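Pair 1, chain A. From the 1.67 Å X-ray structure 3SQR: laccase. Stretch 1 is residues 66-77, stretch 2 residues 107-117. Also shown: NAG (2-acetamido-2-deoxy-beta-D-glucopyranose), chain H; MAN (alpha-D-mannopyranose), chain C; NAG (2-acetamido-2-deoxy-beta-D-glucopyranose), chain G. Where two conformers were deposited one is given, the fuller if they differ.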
# COMPACT_ATOMS: atom_id res chain seq x y z
N VAL A 66 -2.05 -14.44 20.19
CA VAL A 66 -0.82 -14.51 20.97
C VAL A 66 0.02 -13.37 20.59
O VAL A 66 -0.27 -12.68 19.61
CB VAL A 66 -0.10 -15.83 20.66
CG1 VAL A 66 -1.03 -17.02 21.05
CG2 VAL A 66 0.28 -15.94 19.14
N THR A 67 1.12 -13.20 21.31
CA THR A 67 2.10 -12.16 21.03
C THR A 67 3.17 -12.68 20.09
O THR A 67 3.77 -13.75 20.35
CB THR A 67 2.69 -11.63 22.32
OG1 THR A 67 1.64 -10.98 23.03
CG2 THR A 67 3.77 -10.64 22.02
N ARG A 68 3.41 -11.98 18.99
CA ARG A 68 4.45 -12.38 18.07
C ARG A 68 5.48 -11.24 18.00
O ARG A 68 5.10 -10.08 17.86
CB ARG A 68 3.86 -12.61 16.72
CG ARG A 68 3.00 -13.95 16.73
CD ARG A 68 2.64 -14.32 15.39
NE ARG A 68 1.46 -15.19 15.41
CZ ARG A 68 1.46 -16.49 15.71
NH1 ARG A 68 2.59 -17.13 16.04
NH2 ARG A 68 0.31 -17.14 15.68
N GLU A 69 6.75 -11.59 18.17
CA GLU A 69 7.79 -10.61 18.26
C GLU A 69 8.76 -10.71 17.08
O GLU A 69 9.20 -11.79 16.69
CB GLU A 69 8.54 -10.83 19.56
CG GLU A 69 9.59 -9.77 19.85
CD GLU A 69 10.09 -9.80 21.31
OE1 GLU A 69 10.19 -10.91 21.86
OE2 GLU A 69 10.37 -8.72 21.86
N TYR A 70 9.18 -9.58 16.55
CA TYR A 70 10.02 -9.54 15.37
C TYR A 70 11.10 -8.51 15.59
O TYR A 70 10.88 -7.50 16.24
CB TYR A 70 9.20 -9.19 14.10
CG TYR A 70 8.32 -10.26 13.58
CD1 TYR A 70 8.77 -11.16 12.62
CD2 TYR A 70 7.03 -10.36 14.01
CE1 TYR A 70 7.91 -12.16 12.11
CE2 TYR A 70 6.20 -11.32 13.53
CZ TYR A 70 6.63 -12.22 12.60
OH TYR A 70 5.75 -13.17 12.17
N TRP A 71 12.28 -8.74 15.02
CA TRP A 71 13.35 -7.78 15.02
C TRP A 71 13.64 -7.46 13.57
O TRP A 71 13.90 -8.36 12.79
CB TRP A 71 14.61 -8.32 15.74
CG TRP A 71 14.55 -8.27 17.20
CD1 TRP A 71 15.03 -7.26 18.02
CD2 TRP A 71 13.97 -9.24 18.05
NE1 TRP A 71 14.76 -7.56 19.34
CE2 TRP A 71 14.12 -8.78 19.38
CE3 TRP A 71 13.34 -10.47 17.82
CZ2 TRP A 71 13.63 -9.48 20.44
CZ3 TRP A 71 12.89 -11.18 18.89
CH2 TRP A 71 13.05 -10.70 20.18
N LEU A 72 13.56 -6.21 13.19
CA LEU A 72 13.85 -5.83 11.80
C LEU A 72 14.95 -4.83 11.83
O LEU A 72 14.96 -3.91 12.64
CB LEU A 72 12.65 -5.20 11.09
CG LEU A 72 11.42 -6.09 10.89
CD1 LEU A 72 10.24 -5.36 10.24
CD2 LEU A 72 11.84 -7.28 10.08
N SER A 73 15.83 -4.99 10.88
CA SER A 73 16.90 -4.05 10.69
C SER A 73 16.76 -3.40 9.33
O SER A 73 16.73 -4.06 8.29
CB SER A 73 18.24 -4.77 10.85
OG SER A 73 19.29 -3.97 10.34
N VAL A 74 16.68 -2.08 9.34
CA VAL A 74 16.64 -1.31 8.12
C VAL A 74 18.05 -1.11 7.65
O VAL A 74 18.85 -0.50 8.34
CB VAL A 74 15.93 0.02 8.29
CG1 VAL A 74 16.03 0.87 7.03
CG2 VAL A 74 14.48 -0.26 8.70
N GLU A 75 18.32 -1.67 6.49
CA GLU A 75 19.69 -1.76 6.01
C GLU A 75 19.96 -1.18 4.67
O GLU A 75 19.12 -1.06 3.80
CB GLU A 75 20.13 -3.23 5.99
CG GLU A 75 19.83 -3.91 7.29
CD GLU A 75 20.60 -5.15 7.55
OE1 GLU A 75 20.89 -5.94 6.62
OE2 GLU A 75 20.91 -5.34 8.75
N ASN A 76 21.23 -0.80 4.52
CA ASN A 76 21.75 -0.31 3.30
C ASN A 76 22.48 -1.44 2.60
O ASN A 76 23.49 -1.92 3.08
CB ASN A 76 22.63 0.89 3.64
CG ASN A 76 22.95 1.72 2.45
OD1 ASN A 76 22.81 1.33 1.27
ND2 ASN A 76 23.40 2.93 2.75
N SER A 77 21.91 -1.92 1.51
CA SER A 77 22.26 -3.18 0.94
C SER A 77 22.70 -3.10 -0.51
O SER A 77 22.61 -2.06 -1.18
CB SER A 77 21.00 -4.06 1.02
OG SER A 77 20.41 -4.05 2.31
N ASN A 107 -1.01 -9.97 18.84
CA ASN A 107 -0.32 -8.71 19.17
C ASN A 107 1.04 -8.84 18.59
O ASN A 107 1.68 -9.85 18.84
CB ASN A 107 -0.31 -8.52 20.68
CG ASN A 107 -1.70 -8.28 21.21
OD1 ASN A 107 -2.39 -7.40 20.76
ND2 ASN A 107 -2.14 -9.11 22.17
N LEU A 108 1.45 -7.84 17.79
CA LEU A 108 2.75 -7.79 17.17
C LEU A 108 3.62 -6.84 17.96
O LEU A 108 3.19 -5.75 18.33
CB LEU A 108 2.65 -7.34 15.72
CG LEU A 108 1.66 -8.15 14.87
CD1 LEU A 108 1.86 -7.81 13.36
CD2 LEU A 108 1.70 -9.67 15.15
N ILE A 109 4.85 -7.26 18.20
CA ILE A 109 5.92 -6.42 18.71
C ILE A 109 7.03 -6.44 17.67
O ILE A 109 7.62 -7.50 17.43
CB ILE A 109 6.43 -6.99 20.02
CG1 ILE A 109 5.29 -7.06 21.02
CG2 ILE A 109 7.57 -6.10 20.55
CD1 ILE A 109 5.69 -7.72 22.31
N ILE A 110 7.27 -5.31 17.02
CA ILE A 110 8.23 -5.29 15.94
C ILE A 110 9.30 -4.25 16.25
O ILE A 110 9.06 -3.08 16.19
CB ILE A 110 7.61 -4.98 14.61
CG1 ILE A 110 6.38 -5.91 14.40
CG2 ILE A 110 8.70 -5.03 13.48
CD1 ILE A 110 5.40 -5.47 13.34
N HIS A 111 10.46 -4.74 16.65
CA HIS A 111 11.61 -3.91 16.96
C HIS A 111 12.30 -3.49 15.70
O HIS A 111 12.86 -4.36 15.01
CB HIS A 111 12.62 -4.64 17.83
CG HIS A 111 12.01 -5.33 19.01
ND1 HIS A 111 11.76 -4.68 20.20
CD2 HIS A 111 11.64 -6.61 19.19
CE1 HIS A 111 11.22 -5.53 21.05
NE2 HIS A 111 11.15 -6.72 20.48
N VAL A 112 12.23 -2.20 15.37
CA VAL A 112 12.77 -1.70 14.12
C VAL A 112 13.99 -0.88 14.43
O VAL A 112 13.88 0.22 15.00
CB VAL A 112 11.80 -0.86 13.31
CG1 VAL A 112 12.45 -0.37 12.04
CG2 VAL A 112 10.53 -1.76 12.93
N THR A 113 15.12 -1.37 13.98
CA THR A 113 16.40 -0.64 14.15
C THR A 113 16.83 -0.05 12.85
O THR A 113 16.87 -0.74 11.81
CB THR A 113 17.50 -1.58 14.68
OG1 THR A 113 17.10 -2.18 15.94
CG2 THR A 113 18.86 -0.80 14.79
N ASN A 114 17.08 1.26 12.86
CA ASN A 114 17.54 1.94 11.68
C ASN A 114 19.03 1.80 11.57
O ASN A 114 19.76 2.52 12.20
CB ASN A 114 17.20 3.45 11.68
CG ASN A 114 17.60 4.12 10.45
OD1 ASN A 114 18.09 3.48 9.50
ND2 ASN A 114 17.33 5.46 10.36
N ASN A 115 19.46 0.93 10.68
CA ASN A 115 20.88 0.78 10.38
C ASN A 115 21.35 1.43 9.09
O ASN A 115 22.41 1.06 8.54
CB ASN A 115 21.28 -0.69 10.47
CG ASN A 115 21.26 -1.19 11.87
OD1 ASN A 115 21.86 -0.56 12.80
ND2 ASN A 115 20.52 -2.28 12.10
N LEU A 116 20.59 2.40 8.59
CA LEU A 116 21.04 3.27 7.55
C LEU A 116 21.90 4.32 8.24
O LEU A 116 21.70 4.59 9.43
CB LEU A 116 19.87 3.97 6.86
CG LEU A 116 18.87 2.99 6.23
CD1 LEU A 116 17.67 3.91 5.80
CD2 LEU A 116 19.48 2.16 5.09
N GLU A 117 22.86 4.87 7.50
CA GLU A 117 23.68 5.93 8.06
C GLU A 117 23.12 7.33 7.82
O GLU A 117 23.32 8.21 8.65
CB GLU A 117 25.08 5.85 7.45
CG GLU A 117 25.90 4.68 7.97
CD GLU A 117 27.38 5.00 8.00
OE1 GLU A 117 27.92 5.51 6.97
OE2 GLU A 117 27.99 4.79 9.09
C1 NAG H . 23.81 3.79 1.71
C2 NAG H . 23.85 5.22 2.18
C3 NAG H . 24.42 6.08 1.08
C4 NAG H . 25.79 5.59 0.61
C5 NAG H . 25.63 4.12 0.26
C6 NAG H . 26.98 3.55 -0.18
C7 NAG H . 21.92 5.83 3.49
C8 NAG H . 20.50 6.28 3.40
N2 NAG H . 22.49 5.67 2.35
O3 NAG H . 24.46 7.40 1.54
O4 NAG H . 26.16 6.31 -0.55
O5 NAG H . 25.16 3.43 1.41
O6 NAG H . 27.85 3.58 0.93
O7 NAG H . 22.46 5.63 4.56
C1 MAN C . 10.70 -16.14 16.04
C2 MAN C . 10.98 -15.54 17.44
C3 MAN C . 9.70 -15.61 18.29
C4 MAN C . 8.56 -14.88 17.57
C5 MAN C . 8.37 -15.47 16.17
C6 MAN C . 7.40 -14.62 15.34
O2 MAN C . 11.52 -14.22 17.34
O3 MAN C . 9.88 -15.08 19.58
O4 MAN C . 7.38 -14.71 18.38
O5 MAN C . 9.60 -15.50 15.43
O6 MAN C . 7.23 -15.18 14.03
C1 NAG G . 16.99 -8.91 11.04
C2 NAG G . 16.77 -10.08 11.97
C3 NAG G . 17.10 -9.70 13.39
C4 NAG G . 18.51 -9.19 13.44
C5 NAG G . 18.67 -8.04 12.49
C6 NAG G . 20.10 -7.48 12.48
C7 NAG G . 14.91 -11.39 11.08
C8 NAG G . 13.41 -11.53 11.11
N2 NAG G . 15.36 -10.42 11.89
O3 NAG G . 17.01 -10.84 14.15
O4 NAG G . 18.75 -8.76 14.73
O5 NAG G . 18.36 -8.45 11.16
O6 NAG G . 20.99 -8.54 12.06
O7 NAG G . 15.61 -12.10 10.35
O HOH W 1 24.33 3.36 5.34
O HOH W 2 23.02 -0.84 6.75

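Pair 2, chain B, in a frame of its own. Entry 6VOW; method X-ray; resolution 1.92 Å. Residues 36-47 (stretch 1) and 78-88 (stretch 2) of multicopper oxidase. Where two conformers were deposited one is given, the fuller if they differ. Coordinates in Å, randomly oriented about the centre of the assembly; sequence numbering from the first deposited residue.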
# COMPACT_ATOMS: atom_id res chain seq x y z
N VAL B 36 4.53 -1.71 -25.48
CA VAL B 36 5.33 -2.60 -24.66
C VAL B 36 4.43 -3.14 -23.56
O VAL B 36 3.71 -2.37 -22.90
CB VAL B 36 6.50 -1.85 -24.03
CG1 VAL B 36 7.47 -2.87 -23.47
CG2 VAL B 36 7.14 -0.90 -25.04
N THR B 37 4.52 -4.44 -23.38
CA THR B 37 3.70 -5.31 -22.53
C THR B 37 4.61 -6.22 -21.68
O THR B 37 5.45 -6.91 -22.17
CB THR B 37 2.74 -6.13 -23.40
OG1 THR B 37 1.93 -5.25 -24.13
CG2 THR B 37 1.79 -6.93 -22.59
N HIS B 38 4.42 -6.16 -20.36
CA HIS B 38 5.11 -6.96 -19.38
C HIS B 38 4.13 -8.04 -19.01
O HIS B 38 3.11 -7.75 -18.39
CB HIS B 38 5.43 -6.10 -18.17
CG HIS B 38 6.17 -4.86 -18.50
ND1 HIS B 38 7.46 -4.69 -18.10
CD2 HIS B 38 5.84 -3.75 -19.20
CE1 HIS B 38 7.90 -3.52 -18.53
NE2 HIS B 38 6.94 -2.94 -19.21
N ASP B 39 4.35 -9.23 -19.56
CA ASP B 39 3.57 -10.45 -19.23
C ASP B 39 4.05 -11.24 -18.01
O ASP B 39 5.26 -11.56 -17.83
CB ASP B 39 3.43 -11.45 -20.43
CG ASP B 39 2.42 -10.98 -21.40
OD1 ASP B 39 1.25 -11.14 -21.09
OD2 ASP B 39 2.71 -10.37 -22.43
N TYR B 40 3.05 -11.53 -17.18
CA TYR B 40 3.20 -12.30 -15.99
C TYR B 40 2.02 -13.29 -15.91
O TYR B 40 0.90 -12.96 -16.34
CB TYR B 40 3.17 -11.39 -14.77
CG TYR B 40 4.37 -10.53 -14.54
CD1 TYR B 40 5.49 -11.05 -13.96
CD2 TYR B 40 4.40 -9.21 -14.92
CE1 TYR B 40 6.59 -10.27 -13.71
CE2 TYR B 40 5.48 -8.43 -14.68
CZ TYR B 40 6.59 -9.00 -14.10
OH TYR B 40 7.68 -8.28 -13.81
N GLU B 41 2.34 -14.51 -15.49
CA GLU B 41 1.37 -15.51 -15.02
C GLU B 41 1.54 -15.53 -13.51
O GLU B 41 2.64 -15.90 -13.02
CB GLU B 41 1.72 -16.90 -15.56
CG GLU B 41 0.67 -17.92 -15.18
CD GLU B 41 0.98 -19.37 -15.52
OE1 GLU B 41 2.01 -19.93 -15.12
OE2 GLU B 41 0.15 -19.96 -16.17
N LEU B 42 0.48 -15.12 -12.79
CA LEU B 42 0.53 -15.00 -11.34
C LEU B 42 -0.46 -15.98 -10.73
O LEU B 42 -1.66 -15.87 -10.98
CB LEU B 42 0.21 -13.61 -10.85
CG LEU B 42 0.52 -13.38 -9.36
CD1 LEU B 42 1.97 -13.71 -9.03
CD2 LEU B 42 0.24 -11.97 -8.91
N ILE B 43 0.04 -16.90 -9.90
CA ILE B 43 -0.80 -17.94 -9.24
C ILE B 43 -0.87 -17.71 -7.68
O ILE B 43 0.15 -17.68 -7.02
CB ILE B 43 -0.16 -19.30 -9.52
CG1 ILE B 43 -0.18 -19.65 -11.00
CG2 ILE B 43 -0.83 -20.39 -8.76
CD1 ILE B 43 0.72 -20.83 -11.35
N ALA B 44 -2.09 -17.57 -7.15
CA ALA B 44 -2.40 -17.63 -5.73
C ALA B 44 -2.61 -19.11 -5.30
O ALA B 44 -3.41 -19.86 -5.86
CB ALA B 44 -3.66 -16.84 -5.49
N ALA B 45 -1.91 -19.52 -4.29
CA ALA B 45 -1.93 -20.91 -3.88
C ALA B 45 -1.39 -21.01 -2.47
O ALA B 45 -0.67 -20.10 -2.05
CB ALA B 45 -1.05 -21.75 -4.78
N PRO B 46 -1.70 -22.15 -1.77
CA PRO B 46 -1.17 -22.38 -0.45
C PRO B 46 0.32 -22.40 -0.47
O PRO B 46 0.88 -23.03 -1.32
CB PRO B 46 -1.75 -23.76 -0.07
CG PRO B 46 -2.98 -23.97 -0.93
CD PRO B 46 -2.65 -23.24 -2.18
N VAL B 47 0.94 -21.69 0.46
CA VAL B 47 2.39 -21.77 0.72
C VAL B 47 2.64 -22.12 2.21
O VAL B 47 2.23 -21.38 3.03
CB VAL B 47 3.17 -20.44 0.45
CG1 VAL B 47 4.68 -20.71 0.54
CG2 VAL B 47 2.84 -19.84 -0.87
N TRP B 78 2.25 -1.58 -20.75
CA TRP B 78 1.11 -2.45 -20.38
C TRP B 78 1.60 -3.48 -19.47
O TRP B 78 2.67 -4.05 -19.73
CB TRP B 78 0.43 -3.18 -21.55
CG TRP B 78 -0.37 -2.32 -22.44
CD1 TRP B 78 0.09 -1.71 -23.54
CD2 TRP B 78 -1.75 -1.98 -22.36
NE1 TRP B 78 -0.87 -0.96 -24.12
CE2 TRP B 78 -2.03 -1.14 -23.44
CE3 TRP B 78 -2.77 -2.29 -21.48
CZ2 TRP B 78 -3.30 -0.61 -23.66
CZ3 TRP B 78 -3.99 -1.78 -21.69
CH2 TRP B 78 -4.26 -0.95 -22.77
N LEU B 79 0.83 -3.68 -18.39
CA LEU B 79 1.09 -4.73 -17.44
C LEU B 79 0.03 -5.72 -17.75
O LEU B 79 -1.12 -5.31 -17.73
CB LEU B 79 0.91 -4.22 -15.97
CG LEU B 79 1.09 -5.32 -14.94
CD1 LEU B 79 2.34 -6.03 -15.22
CD2 LEU B 79 1.20 -4.73 -13.55
N ARG B 80 0.41 -6.99 -17.99
CA ARG B 80 -0.56 -8.05 -18.34
C ARG B 80 -0.31 -9.20 -17.43
O ARG B 80 0.80 -9.77 -17.40
CB ARG B 80 -0.40 -8.50 -19.79
CG ARG B 80 -1.49 -9.43 -20.32
CD ARG B 80 -1.64 -9.38 -21.85
NE ARG B 80 -0.42 -9.86 -22.52
CZ ARG B 80 -0.22 -9.74 -23.82
NH1 ARG B 80 -1.10 -9.16 -24.57
NH2 ARG B 80 0.89 -10.17 -24.37
N VAL B 81 -1.31 -9.51 -16.62
CA VAL B 81 -1.13 -10.55 -15.61
C VAL B 81 -2.27 -11.52 -15.76
O VAL B 81 -3.42 -11.16 -15.57
CB VAL B 81 -1.14 -10.03 -14.19
CG1 VAL B 81 -0.95 -11.24 -13.26
CG2 VAL B 81 -0.04 -8.98 -14.02
N ARG B 82 -1.90 -12.73 -16.13
CA ARG B 82 -2.77 -13.89 -16.16
C ARG B 82 -2.81 -14.39 -14.71
O ARG B 82 -1.89 -15.06 -14.25
CB ARG B 82 -2.20 -14.90 -17.16
CG ARG B 82 -2.73 -16.31 -17.11
CD ARG B 82 -4.15 -16.34 -17.52
NE ARG B 82 -4.39 -16.09 -18.96
CZ ARG B 82 -4.35 -17.00 -19.92
NH1 ARG B 82 -3.96 -18.25 -19.69
NH2 ARG B 82 -4.66 -16.62 -21.14
N PHE B 83 -3.88 -13.95 -14.00
CA PHE B 83 -4.06 -14.37 -12.68
C PHE B 83 -4.88 -15.68 -12.58
O PHE B 83 -5.95 -15.81 -13.07
CB PHE B 83 -4.67 -13.31 -11.80
CG PHE B 83 -5.08 -13.87 -10.50
CD1 PHE B 83 -4.12 -14.42 -9.63
CD2 PHE B 83 -6.38 -13.86 -10.11
CE1 PHE B 83 -4.50 -14.93 -8.38
CE2 PHE B 83 -6.78 -14.39 -8.85
CZ PHE B 83 -5.84 -14.91 -8.01
N ILE B 84 -4.29 -16.63 -11.92
CA ILE B 84 -4.88 -17.95 -11.80
C ILE B 84 -5.10 -18.24 -10.35
O ILE B 84 -4.13 -18.26 -9.58
CB ILE B 84 -3.96 -19.04 -12.36
CG1 ILE B 84 -3.62 -18.73 -13.84
CG2 ILE B 84 -4.69 -20.38 -12.33
CD1 ILE B 84 -2.56 -19.64 -14.46
N ASN B 85 -6.34 -18.53 -9.99
CA ASN B 85 -6.71 -18.79 -8.59
C ASN B 85 -6.55 -20.30 -8.26
O ASN B 85 -7.36 -21.12 -8.69
CB ASN B 85 -8.13 -18.34 -8.36
CG ASN B 85 -8.58 -18.51 -6.94
OD1 ASN B 85 -7.80 -18.80 -6.07
ND2 ASN B 85 -9.80 -18.30 -6.70
N LYS B 86 -5.49 -20.67 -7.56
CA LYS B 86 -5.37 -22.06 -7.04
C LYS B 86 -5.56 -22.18 -5.51
O LYS B 86 -4.97 -23.04 -4.82
CB LYS B 86 -4.06 -22.64 -7.46
CG LYS B 86 -3.91 -22.79 -8.97
CD LYS B 86 -2.71 -23.71 -9.24
CE LYS B 86 -2.64 -24.30 -10.64
NZ LYS B 86 -1.25 -24.73 -10.97
N LEU B 87 -6.39 -21.28 -5.00
CA LEU B 87 -6.86 -21.36 -3.64
C LEU B 87 -8.14 -22.13 -3.67
O LEU B 87 -8.65 -22.57 -4.71
CB LEU B 87 -7.07 -19.96 -3.01
CG LEU B 87 -5.84 -19.13 -2.95
CD1 LEU B 87 -6.21 -17.72 -2.61
CD2 LEU B 87 -4.81 -19.67 -1.95
N ASP B 88 -8.66 -22.31 -2.48
CA ASP B 88 -9.85 -23.09 -2.33
C ASP B 88 -11.04 -22.21 -2.18
O ASP B 88 -12.06 -22.72 -1.90
CB ASP B 88 -9.70 -24.18 -1.27
CG ASP B 88 -9.51 -23.65 0.15
OD1 ASP B 88 -9.89 -22.47 0.50
OD2 ASP B 88 -8.95 -24.48 0.94

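Pairs 1 and 2 are the same piece of backbone dressed twice: two neighbouring parallel strands, their directions 16° apart in pair 1 and 21° in pair 2, superposing at 0.3 Å over 14 central residues. The register is identical, A:Thr67 beside A:Asn107 matching B:Thr37 beside B:Trp78, and so on to A:Val74 beside A:Asn114 and B:Ala44 beside B:Asn85. The first rule is a ladder indifferent to sequence. Even-numbered residues of the first strand use both N and O, so A:Tyr70 N donates to A:Ile109 O (2.7 Å) and A:His111 N to A:Tyr70 O (2.8 Å); in pair 2, B:Tyr40 N donates to B:Arg80 O (2.9 Å) and B:Arg82 N to B:Tyr40 O (2.8 Å).

The face carrying A:Tyr70, A:Leu72 and A:Val74, and B:Tyr40, B:Leu42 and B:Ala44, holds most of the apolar contacts. Leucine is kept at A:Leu108 and B:Leu79: A:Leu108 CD2 lies 4.0 Å from A:Arg68 CB, and B:Leu79 CD1 lies 3.8 Å from B:Tyr40 CD2. Tyrosine is kept at A:Tyr70 and B:Tyr40, and leucine again at A:Leu72 and B:Leu42, but these leucines take different chi1 rotamers, A:Leu72 m and B:Leu42 t. A:Leu72 CD1 lies 3.6 Å from A:Ile110 CG2, whereas in pair 2 it is B:Leu42 CB that lies 3.6 Å from B:Val81 CG1. The next step trades volume across the strands. Pair 1 sets A:Val74 near A:Val112, CG2 to CG1 at 3.9 Å. Pair 2 shrinks the first residue to B:Ala44 and enlarges the second to B:Phe83, whose ring edge meets the alanine, CE1 to B:Ala44 CB at 3.6 Å. Small plus large fills the place of two medium residues.

Beyond this, A:Leu116 and B:Leu87 close the end in the same way, with A:Val74 CG1 3.6 Å from A:Leu116 CG and B:Ala44 CB 3.9 Å from B:Leu87 CD1. The most exactly matched position is the asparagine: A:Asn114 and B:Asn85, CA atoms 0.1 Å apart, both t, each accept from the leucine amide two residues on, A:Leu116 N to A:Asn114 OD1 at 2.9 Å and B:Leu87 N to B:Asn85 OD1 at 3.0 Å. Each leucine's CA-to-CB bond points sideways, and the end of its side chain comes nearer the first strand.

The other face tolerates rewiring. Each pair has an acid at the third step, but its partner shifts. A:Glu69 reaches diagonally past A:Ile109 to accept from A:His111, NE2 to OE2 at 2.6 Å, and the five-membered ring of A:Trp71 lies in an offset stack on the A:His111 ring, centroids 4.1 Å apart. The shorter B:Asp39 instead takes the residue directly beside it, forming a salt bridge with B:Arg80, OD1 to NE at 2.5 Å, while NH2 donates to OD2 at 2.7 Å. B:Glu41 and B:Arg82, at the Trp–His positions, touch through their CG atoms at 4.2 Å. Farther along, A:Asn115 ND2 donates to A:Ser73 OG (2.7 Å), whereas the matched B:Ile43 and B:Lys86 make an aliphatic contact, CG2 to CD at 3.8 Å.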